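Local coordinates for protein glycosyl hydrolase family 10 (Bacteroides intestinalis DSM 17393, PDB 4QPW) that binds xylo-oligosaccharides such as xylohexaose, and so probably xylan, through this carbohydrate-binding module of a larger enzyme, which is probably a family 10 glycoside hydrolase, at residues Y70-L84 and S98-F112. Numbering follows the deposited sequence. Where two conformers were deposited one is given.
Sequences YKLKMMVRGSAEGKL and SFSFNTEWKEYEFSF
Two antiparallel strand pairings, one in each sheet of a beta-sandwich carbohydrate-binding module, meet here at one end of the fold. Strand 70-78 runs against 106-112, and 82-84 against 98-101. The register shifts by one residue between them. Gly-78 N donates to Asn-102 O (2.8 Å) where both segments pass from one sheet to the other.

The indole of Trp-105 is clasped from both faces. Met-75 CE rests on one. On the other, Arg-77 CD lies 3.4 Å from the centroid of the five-membered ring. The guanidinium lies over the same face, shifted toward the rim by NE1, its plane 10° from that of the indole. Arg-77 CG sits between backbone N and carbonyl carbon (chi1 70°), and the extended chain from there carries NE over the ring. Arg-77 NE bonds to Gln-133, and Trp-105 NE1 to Glu-37. With an alanine here instead of the indole, the Arg-77 guanidinium would probably lose its flat support, and Met-75 its cover.

Inside the sandwich, the Phe-101 ring lies against Gly-82, whose O sits over its centre. Val-76 CG1 meets Phe-101 CB at 3.9 Å. On the outer face, Lys-71 NZ forms a salt bridge with Glu-109 OE1 (2.8 Å), on the syn side but 30° out of the carboxylate plane.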
# COMPACT_ATOMS: atom_id res chain seq x y z
N TYR A 70 0.95 -12.07 -11.86
CA TYR A 70 1.81 -11.77 -10.69
C TYR A 70 1.04 -11.90 -9.47
O TYR A 70 -0.19 -12.03 -9.44
CB TYR A 70 2.34 -10.28 -10.80
CG TYR A 70 3.07 -9.96 -12.06
CD1 TYR A 70 4.41 -10.17 -12.20
CD2 TYR A 70 2.38 -9.39 -13.19
CE1 TYR A 70 5.10 -9.84 -13.34
CE2 TYR A 70 3.04 -9.11 -14.31
CZ TYR A 70 4.40 -9.32 -14.41
OH TYR A 70 5.04 -8.96 -15.58
N LYS A 71 1.75 -11.82 -8.30
CA LYS A 71 1.14 -11.53 -7.03
C LYS A 71 1.66 -10.23 -6.46
O LYS A 71 2.87 -9.92 -6.61
CB LYS A 71 1.47 -12.59 -5.95
CG LYS A 71 0.90 -13.95 -6.25
CD LYS A 71 1.33 -14.96 -5.19
CE LYS A 71 0.85 -16.38 -5.52
NZ LYS A 71 1.25 -17.35 -4.42
N LEU A 72 0.81 -9.46 -5.85
CA LEU A 72 1.20 -8.42 -4.92
C LEU A 72 1.24 -9.04 -3.51
O LEU A 72 0.24 -9.70 -3.11
CB LEU A 72 0.16 -7.30 -4.93
CG LEU A 72 0.23 -6.26 -3.86
CD1 LEU A 72 1.47 -5.39 -3.95
CD2 LEU A 72 -1.05 -5.38 -3.84
N LYS A 73 2.31 -8.87 -2.79
CA LYS A 73 2.42 -9.29 -1.38
C LYS A 73 2.65 -8.09 -0.55
O LYS A 73 3.54 -7.25 -0.86
CB LYS A 73 3.51 -10.31 -1.15
CG LYS A 73 3.34 -11.57 -1.95
CD LYS A 73 4.33 -12.68 -1.59
CE LYS A 73 4.03 -13.97 -2.37
NZ LYS A 73 4.90 -15.08 -1.97
N MET A 74 1.91 -7.91 0.55
CA MET A 74 2.12 -6.81 1.48
C MET A 74 1.99 -7.28 2.88
O MET A 74 0.97 -7.99 3.16
CB MET A 74 1.10 -5.75 1.18
CG MET A 74 1.30 -4.42 1.85
SD MET A 74 -0.05 -3.22 1.65
CE MET A 74 -0.20 -3.71 -0.32
N MET A 75 2.89 -6.93 3.74
CA MET A 75 2.74 -7.23 5.18
C MET A 75 2.20 -5.99 5.87
O MET A 75 2.82 -4.90 5.79
CB MET A 75 4.01 -7.73 5.77
CG MET A 75 3.92 -7.86 7.28
SD MET A 75 5.08 -8.99 8.10
CE MET A 75 5.97 -7.93 9.17
N VAL A 76 1.05 -6.14 6.52
CA VAL A 76 0.24 -5.01 7.04
C VAL A 76 -0.31 -5.37 8.39
O VAL A 76 -0.70 -6.55 8.63
CB VAL A 76 -0.92 -4.70 6.12
CG1 VAL A 76 -1.75 -3.50 6.57
CG2 VAL A 76 -0.50 -4.59 4.70
N ARG A 77 -0.39 -4.40 9.28
CA ARG A 77 -1.24 -4.52 10.51
C ARG A 77 -1.83 -3.13 10.75
O ARG A 77 -1.37 -2.07 10.23
CB ARG A 77 -0.47 -5.02 11.67
CG ARG A 77 0.49 -4.13 12.22
CD ARG A 77 1.15 -4.59 13.55
NE ARG A 77 1.93 -3.64 14.24
CZ ARG A 77 2.61 -3.76 15.44
NH1 ARG A 77 2.60 -4.91 16.18
NH2 ARG A 77 3.33 -2.69 15.84
N GLY A 78 -2.81 -3.09 11.65
CA GLY A 78 -3.38 -1.84 12.12
C GLY A 78 -3.67 -1.88 13.57
O GLY A 78 -3.65 -2.94 14.24
N SER A 79 -3.97 -0.71 14.10
CA SER A 79 -4.35 -0.59 15.53
C SER A 79 -5.71 -1.13 15.77
O SER A 79 -6.06 -1.30 16.98
CB SER A 79 -4.32 0.90 15.96
OG SER A 79 -5.06 1.70 15.12
N ALA A 80 -6.50 -1.36 14.82
CA ALA A 80 -7.79 -1.99 14.87
C ALA A 80 -8.06 -2.64 13.54
O ALA A 80 -7.30 -2.40 12.54
CB ALA A 80 -8.91 -0.98 15.13
N GLU A 81 -9.03 -3.52 13.41
CA GLU A 81 -9.44 -4.07 12.19
C GLU A 81 -9.85 -2.99 11.19
O GLU A 81 -10.57 -2.02 11.55
CB GLU A 81 -10.58 -5.08 12.35
CG GLU A 81 -10.09 -6.36 12.99
CD GLU A 81 -11.17 -7.37 13.38
OE1 GLU A 81 -12.23 -7.40 12.78
OE2 GLU A 81 -10.91 -8.17 14.29
N GLY A 82 -9.45 -3.05 9.92
CA GLY A 82 -9.85 -2.12 8.91
C GLY A 82 -9.49 -2.61 7.55
O GLY A 82 -9.02 -3.78 7.39
N LYS A 83 -9.78 -1.80 6.53
CA LYS A 83 -9.57 -2.15 5.16
C LYS A 83 -8.65 -1.17 4.42
O LYS A 83 -8.76 0.05 4.57
CB LYS A 83 -10.92 -2.20 4.42
CG LYS A 83 -10.89 -2.53 2.96
CD LYS A 83 -12.21 -2.42 2.21
CE LYS A 83 -12.90 -3.71 2.44
NZ LYS A 83 -14.38 -3.52 2.39
N LEU A 84 -7.72 -1.76 3.66
CA LEU A 84 -6.70 -1.08 2.80
C LEU A 84 -7.21 -1.25 1.33
O LEU A 84 -7.31 -2.43 0.97
CB LEU A 84 -5.23 -1.71 3.12
CG LEU A 84 -4.13 -0.95 2.72
CD1 LEU A 84 -4.01 0.38 3.48
CD2 LEU A 84 -2.84 -1.73 2.92
N SER A 98 -8.46 -5.22 -2.34
CA SER A 98 -8.38 -4.72 -1.00
C SER A 98 -7.88 -5.76 -0.03
O SER A 98 -8.02 -6.99 -0.32
CB SER A 98 -9.69 -4.17 -0.52
OG SER A 98 -10.58 -5.23 -0.38
N PHE A 99 -7.29 -5.34 1.07
CA PHE A 99 -6.90 -6.21 2.16
C PHE A 99 -7.59 -5.77 3.46
O PHE A 99 -7.61 -4.58 3.81
CB PHE A 99 -5.36 -6.22 2.37
CG PHE A 99 -4.51 -6.71 1.23
CD1 PHE A 99 -4.83 -7.84 0.51
CD2 PHE A 99 -3.33 -6.04 0.88
CE1 PHE A 99 -4.03 -8.31 -0.50
CE2 PHE A 99 -2.54 -6.53 -0.11
CZ PHE A 99 -2.84 -7.66 -0.78
N SER A 100 -8.09 -6.75 4.20
CA SER A 100 -8.71 -6.51 5.52
C SER A 100 -7.75 -6.94 6.61
O SER A 100 -7.53 -8.16 6.77
CB SER A 100 -10.04 -7.30 5.63
OG SER A 100 -10.94 -6.74 4.66
N PHE A 101 -7.12 -5.98 7.22
CA PHE A 101 -6.05 -6.17 8.18
C PHE A 101 -6.56 -6.24 9.58
O PHE A 101 -7.74 -5.87 9.83
CB PHE A 101 -4.97 -5.11 7.94
CG PHE A 101 -5.45 -3.69 8.10
CD1 PHE A 101 -5.71 -3.12 9.34
CD2 PHE A 101 -5.70 -2.91 7.01
CE1 PHE A 101 -6.21 -1.83 9.49
CE2 PHE A 101 -6.18 -1.63 7.12
CZ PHE A 101 -6.43 -1.07 8.35
N ASN A 102 -5.71 -6.66 10.46
CA ASN A 102 -6.05 -6.74 11.90
C ASN A 102 -4.89 -6.33 12.68
O ASN A 102 -3.91 -5.66 12.18
CB ASN A 102 -6.62 -8.15 12.24
CG ASN A 102 -5.60 -9.20 12.27
OD1 ASN A 102 -4.42 -9.00 12.08
ND2 ASN A 102 -6.04 -10.43 12.64
N THR A 103 -4.81 -6.63 13.99
CA THR A 103 -3.78 -6.19 14.82
C THR A 103 -2.50 -7.05 14.84
O THR A 103 -1.58 -6.77 15.59
CB THR A 103 -4.26 -5.91 16.30
OG1 THR A 103 -4.51 -7.22 16.93
CG2 THR A 103 -5.43 -5.02 16.34
N GLU A 104 -2.46 -8.11 14.08
CA GLU A 104 -1.32 -9.01 13.98
C GLU A 104 -0.56 -8.67 12.68
O GLU A 104 -1.21 -8.47 11.66
CB GLU A 104 -1.87 -10.46 13.88
CG GLU A 104 -2.74 -10.83 15.08
CD GLU A 104 -3.40 -12.16 15.00
OE1 GLU A 104 -3.26 -12.88 14.00
OE2 GLU A 104 -4.06 -12.60 16.02
N TRP A 105 0.74 -8.75 12.72
CA TRP A 105 1.54 -8.65 11.47
C TRP A 105 1.23 -9.88 10.63
O TRP A 105 1.54 -11.05 11.08
CB TRP A 105 2.98 -8.56 11.72
CG TRP A 105 3.47 -7.20 12.12
CD1 TRP A 105 4.01 -6.85 13.28
CD2 TRP A 105 3.50 -6.03 11.27
NE1 TRP A 105 4.45 -5.50 13.22
CE2 TRP A 105 4.13 -5.04 11.95
CE3 TRP A 105 3.06 -5.78 9.97
CZ2 TRP A 105 4.38 -3.76 11.35
CZ3 TRP A 105 3.32 -4.53 9.40
CH2 TRP A 105 3.97 -3.58 10.11
N LYS A 106 0.68 -9.73 9.44
CA LYS A 106 0.33 -10.80 8.52
C LYS A 106 0.72 -10.36 7.12
O LYS A 106 0.74 -9.18 6.82
CB LYS A 106 -1.18 -11.11 8.54
CG LYS A 106 -1.58 -11.70 9.93
CD LYS A 106 -3.06 -11.80 10.17
CE LYS A 106 -3.89 -12.43 9.13
NZ LYS A 106 -5.35 -12.38 9.64
N GLU A 107 1.01 -11.36 6.27
CA GLU A 107 1.22 -11.11 4.86
C GLU A 107 -0.05 -11.34 4.10
O GLU A 107 -0.75 -12.35 4.37
CB GLU A 107 2.34 -12.01 4.29
CG GLU A 107 2.79 -11.58 2.91
CD GLU A 107 3.84 -12.51 2.36
OE1 GLU A 107 3.47 -13.63 1.92
OE2 GLU A 107 5.05 -12.16 2.38
N TYR A 108 -0.41 -10.45 3.22
CA TYR A 108 -1.55 -10.55 2.35
C TYR A 108 -1.09 -10.71 0.93
O TYR A 108 -0.09 -10.04 0.52
CB TYR A 108 -2.44 -9.28 2.51
CG TYR A 108 -2.94 -9.09 3.92
CD1 TYR A 108 -4.20 -9.70 4.28
CD2 TYR A 108 -2.20 -8.55 4.90
CE1 TYR A 108 -4.68 -9.68 5.57
CE2 TYR A 108 -2.66 -8.48 6.20
CZ TYR A 108 -3.91 -9.07 6.52
OH TYR A 108 -4.35 -9.04 7.85
N GLU A 109 -1.74 -11.54 0.14
CA GLU A 109 -1.39 -11.72 -1.24
C GLU A 109 -2.57 -11.51 -2.14
O GLU A 109 -3.72 -11.89 -1.82
CB GLU A 109 -0.46 -12.96 -1.53
CG GLU A 109 -1.02 -14.35 -1.33
CD GLU A 109 -0.02 -15.46 -1.68
OE1 GLU A 109 -0.51 -16.20 -2.57
OE2 GLU A 109 1.11 -15.58 -1.10
N PHE A 110 -2.34 -10.93 -3.30
CA PHE A 110 -3.38 -10.64 -4.37
C PHE A 110 -2.81 -11.07 -5.66
O PHE A 110 -1.84 -10.50 -6.16
CB PHE A 110 -3.61 -9.12 -4.33
CG PHE A 110 -4.36 -8.50 -5.53
CD1 PHE A 110 -5.74 -8.65 -5.65
CD2 PHE A 110 -3.70 -7.70 -6.45
CE1 PHE A 110 -6.42 -8.07 -6.76
CE2 PHE A 110 -4.40 -7.09 -7.49
CZ PHE A 110 -5.71 -7.29 -7.59
N SER A 111 -3.41 -12.10 -6.27
CA SER A 111 -3.05 -12.51 -7.58
C SER A 111 -3.73 -11.70 -8.68
O SER A 111 -4.94 -11.40 -8.52
CB SER A 111 -3.43 -14.00 -7.78
OG SER A 111 -2.62 -14.85 -6.97
N PHE A 112 -3.03 -11.31 -9.69
CA PHE A 112 -3.64 -10.49 -10.74
C PHE A 112 -2.93 -10.69 -11.99
O PHE A 112 -1.75 -10.98 -12.09
CB PHE A 112 -3.67 -9.00 -10.37
CG PHE A 112 -2.32 -8.32 -10.27
CD1 PHE A 112 -1.43 -8.53 -9.14
CD2 PHE A 112 -1.84 -7.55 -11.31
CE1 PHE A 112 -0.22 -7.97 -9.14
CE2 PHE A 112 -0.60 -7.00 -11.26
CZ PHE A 112 0.23 -7.23 -10.16
O HOH W 1 4.88 -15.56 0.86
O HOH W 2 -2.99 -7.67 9.70
O HOH W 3 1.51 -7.37 15.83
O HOH W 4 -1.29 -3.60 16.23